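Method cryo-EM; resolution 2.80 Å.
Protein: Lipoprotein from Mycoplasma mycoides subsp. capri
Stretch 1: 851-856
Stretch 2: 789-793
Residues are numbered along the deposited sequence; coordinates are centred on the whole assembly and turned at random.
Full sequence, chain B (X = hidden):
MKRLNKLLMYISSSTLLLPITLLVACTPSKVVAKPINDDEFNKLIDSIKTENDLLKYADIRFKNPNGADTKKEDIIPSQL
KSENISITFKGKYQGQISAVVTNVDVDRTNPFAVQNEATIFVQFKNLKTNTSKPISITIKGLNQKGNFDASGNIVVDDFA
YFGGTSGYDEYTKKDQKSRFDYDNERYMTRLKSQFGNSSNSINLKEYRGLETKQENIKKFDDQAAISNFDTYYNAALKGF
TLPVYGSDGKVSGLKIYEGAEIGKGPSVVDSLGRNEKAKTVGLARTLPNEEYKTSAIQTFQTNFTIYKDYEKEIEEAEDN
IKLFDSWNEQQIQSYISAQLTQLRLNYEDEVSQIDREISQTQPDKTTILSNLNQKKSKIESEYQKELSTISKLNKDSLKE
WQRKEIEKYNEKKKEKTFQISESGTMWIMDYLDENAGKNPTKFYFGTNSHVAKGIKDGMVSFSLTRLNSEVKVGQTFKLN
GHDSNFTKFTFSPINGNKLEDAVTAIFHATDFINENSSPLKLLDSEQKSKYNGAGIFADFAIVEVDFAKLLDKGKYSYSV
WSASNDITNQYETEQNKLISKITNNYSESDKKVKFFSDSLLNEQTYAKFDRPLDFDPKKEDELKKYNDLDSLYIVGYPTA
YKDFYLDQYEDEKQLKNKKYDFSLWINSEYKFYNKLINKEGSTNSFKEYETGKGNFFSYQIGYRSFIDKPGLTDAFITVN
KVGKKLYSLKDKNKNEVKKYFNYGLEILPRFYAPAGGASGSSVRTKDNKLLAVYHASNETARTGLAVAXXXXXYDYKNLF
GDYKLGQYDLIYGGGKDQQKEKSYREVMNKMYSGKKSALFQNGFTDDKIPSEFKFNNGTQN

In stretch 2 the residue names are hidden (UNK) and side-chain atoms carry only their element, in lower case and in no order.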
# COMPACT_ATOMS: atom_id res chain seq x y z
N SER B 851 27.89 28.97 24.55
CA SER B 851 29.10 28.28 25.04
C SER B 851 29.03 26.74 24.99
O SER B 851 30.06 26.08 24.97
CB SER B 851 29.43 28.76 26.45
OG SER B 851 28.36 28.50 27.33
N GLU B 852 27.84 26.16 24.87
CA GLU B 852 27.58 24.75 24.58
C GLU B 852 28.28 24.23 23.31
O GLU B 852 28.72 23.08 23.29
CB GLU B 852 26.06 24.59 24.49
CG GLU B 852 25.59 23.24 23.94
CD GLU B 852 24.08 23.02 24.03
OE1 GLU B 852 23.34 23.81 24.65
OE2 GLU B 852 23.61 21.99 23.51
N PHE B 853 28.42 25.05 22.27
CA PHE B 853 28.95 24.65 20.96
C PHE B 853 30.42 25.02 20.72
O PHE B 853 30.96 24.70 19.66
CB PHE B 853 28.03 25.16 19.85
CG PHE B 853 26.70 24.46 19.81
CD1 PHE B 853 26.56 23.22 19.17
CD2 PHE B 853 25.58 25.03 20.44
CE1 PHE B 853 25.32 22.58 19.12
CE2 PHE B 853 24.34 24.40 20.39
CZ PHE B 853 24.21 23.17 19.72
N LYS B 854 31.11 25.62 21.69
CA LYS B 854 32.58 25.77 21.66
C LYS B 854 33.28 24.41 21.80
O LYS B 854 32.65 23.41 22.11
CB LYS B 854 33.04 26.74 22.76
CG LYS B 854 32.57 28.18 22.52
CD LYS B 854 33.05 29.07 23.67
CE LYS B 854 32.44 30.47 23.65
NZ LYS B 854 32.98 31.33 22.62
N PHE B 855 34.58 24.37 21.56
CA PHE B 855 35.42 23.18 21.69
C PHE B 855 36.62 23.44 22.61
O PHE B 855 37.10 24.57 22.72
CB PHE B 855 35.94 22.74 20.32
CG PHE B 855 34.95 22.18 19.34
CD1 PHE B 855 34.59 20.83 19.39
CD2 PHE B 855 34.45 22.99 18.30
CE1 PHE B 855 33.75 20.28 18.41
CE2 PHE B 855 33.62 22.44 17.32
CZ PHE B 855 33.27 21.09 17.37
N ASN B 856 37.15 22.37 23.21
CA ASN B 856 38.39 22.27 24.00
C ASN B 856 38.44 23.08 25.31
O ASN B 856 38.82 22.51 26.34
CB ASN B 856 39.62 22.53 23.10
CG ASN B 856 39.81 21.47 22.03
OD1 ASN B 856 39.54 21.66 20.85
ND2 ASN B 856 40.24 20.30 22.41
N UNK B 789 26.47 16.34 11.94
CA UNK B 789 26.73 17.78 11.80
C UNK B 789 27.99 18.26 12.55
O UNK B 789 28.64 19.21 12.15
c UNK B 789 24.20 18.30 11.78
c UNK B 789 23.27 17.54 12.51
c UNK B 789 21.63 17.83 10.75
c UNK B 789 23.84 18.80 10.52
c UNK B 789 22.56 18.58 10.02
c UNK B 789 22.00 17.28 11.98
c UNK B 789 25.55 18.59 12.36
N UNK B 790 28.26 17.61 13.68
CA UNK B 790 29.30 17.96 14.63
C UNK B 790 30.20 16.76 14.86
O UNK B 790 29.73 15.64 14.96
n UNK B 790 30.17 22.22 18.44
c UNK B 790 28.63 18.46 15.91
c UNK B 790 29.61 19.08 16.89
n UNK B 790 29.84 20.06 19.14
c UNK B 790 28.90 19.61 18.11
n UNK B 790 31.16 21.50 20.26
c UNK B 790 30.38 21.25 19.27
N UNK B 791 31.49 17.02 14.97
CA UNK B 791 32.51 16.05 15.35
C UNK B 791 33.45 16.69 16.35
O UNK B 791 34.00 17.77 16.12
o UNK B 791 34.34 14.73 14.46
c UNK B 791 33.26 15.54 14.12
N UNK B 792 33.69 15.99 17.44
CA UNK B 792 34.72 16.26 18.43
C UNK B 792 36.14 15.95 17.93
O UNK B 792 37.13 16.27 18.58
o UNK B 792 35.48 16.82 21.16
o UNK B 792 35.25 14.70 21.72
c UNK B 792 35.12 15.65 20.92
c UNK B 792 34.37 15.37 19.62
N UNK B 793 36.23 15.33 16.76
CA UNK B 793 37.42 14.70 16.23
C UNK B 793 37.71 13.39 16.94
O UNK B 793 37.07 13.01 17.91

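Position 789 carries seven side-chain carbons, one leading into a six-membered ring, with no heteroatom, and the side chain is out of reach of stretch 1. No hydroxyl extends the ring, so this is phenylalanine rather than tyrosine. Phe 789 is buried, as suits a wholly nonpolar ring.

Position 790 has three carbons in line, then a nitrogen, then a carbon bearing two further nitrogens. Its terminal nitrogens reach the carbonyl oxygens of Phe 853 and Lys 854 and lie against the Phe 855 ring. That flat, three-nitrogen terminus is a guanidinium, and the residue is arginine. The chain is extended, with chi1, chi2 and chi3 all t, and CA to CB points toward stretch 1, so the charged group is carried to the carbonyls of the opposing loop. There NH1 of Arg 790 donates to Phe 853 O at 2.9 Å, with an angle of 152° at the hydrogen. NH2 of Arg 790 adds two weak bonds, to Phe 853 O at 3.3 Å and to Lys 854 O at 3.0 Å. A guanidinium suits this place because its donors lie in one plane, where both carbonyl oxygens approach its edge, leaving its faces free for other contacts.

Position 791 has one carbon and one oxygen, without a branch. Its CB points away from stretch 1, and contact is made by the backbone, O of position 791 lying 3.4 Å from Phe 855 CE1. The residue is serine. The small hydroxyl turns back along its own stretch, where OG of Ser 791 accepts a hydrogen bond from the backbone N of position 793 at 3.0 Å.

Position 792 shows two carbons, the second carrying two oxygens. Its CB points away, although the end of the side chain comes nearer, one oxygen approaching the Phe 855 ring. This short carboxylate is aspartate. OD2 of Asp 792 is 4.5 Å from Phe 855 CD1, a peripheral approach. Its other oxygen, OD1, is hydrogen-bonded elsewhere in the structure.

Position 793 has no side-chain atoms and does not touch stretch 1; it is glycine. The phi of Gly 793, 75°, is one that glycine adopts readily.

The contact therefore centres on Arg 790. Phe 855 points its CB toward stretch 2 and lays its ring flat against the guanidinium, with centres 3.9 Å apart and planes only 4° from parallel. Arg 790 CZ sits 3.9 Å from the ring centroid, over the face, so stacking is joined by a cation-pi attraction. Phe 853 instead offers its ring edge, CD1 lying 3.8 Å from NH1 of Arg 790. One side chain thus uses its edge for carbonyls and its face for an aromatic ring, tying together segments far apart in sequence.

Stretch 2 789-793: FRSDG
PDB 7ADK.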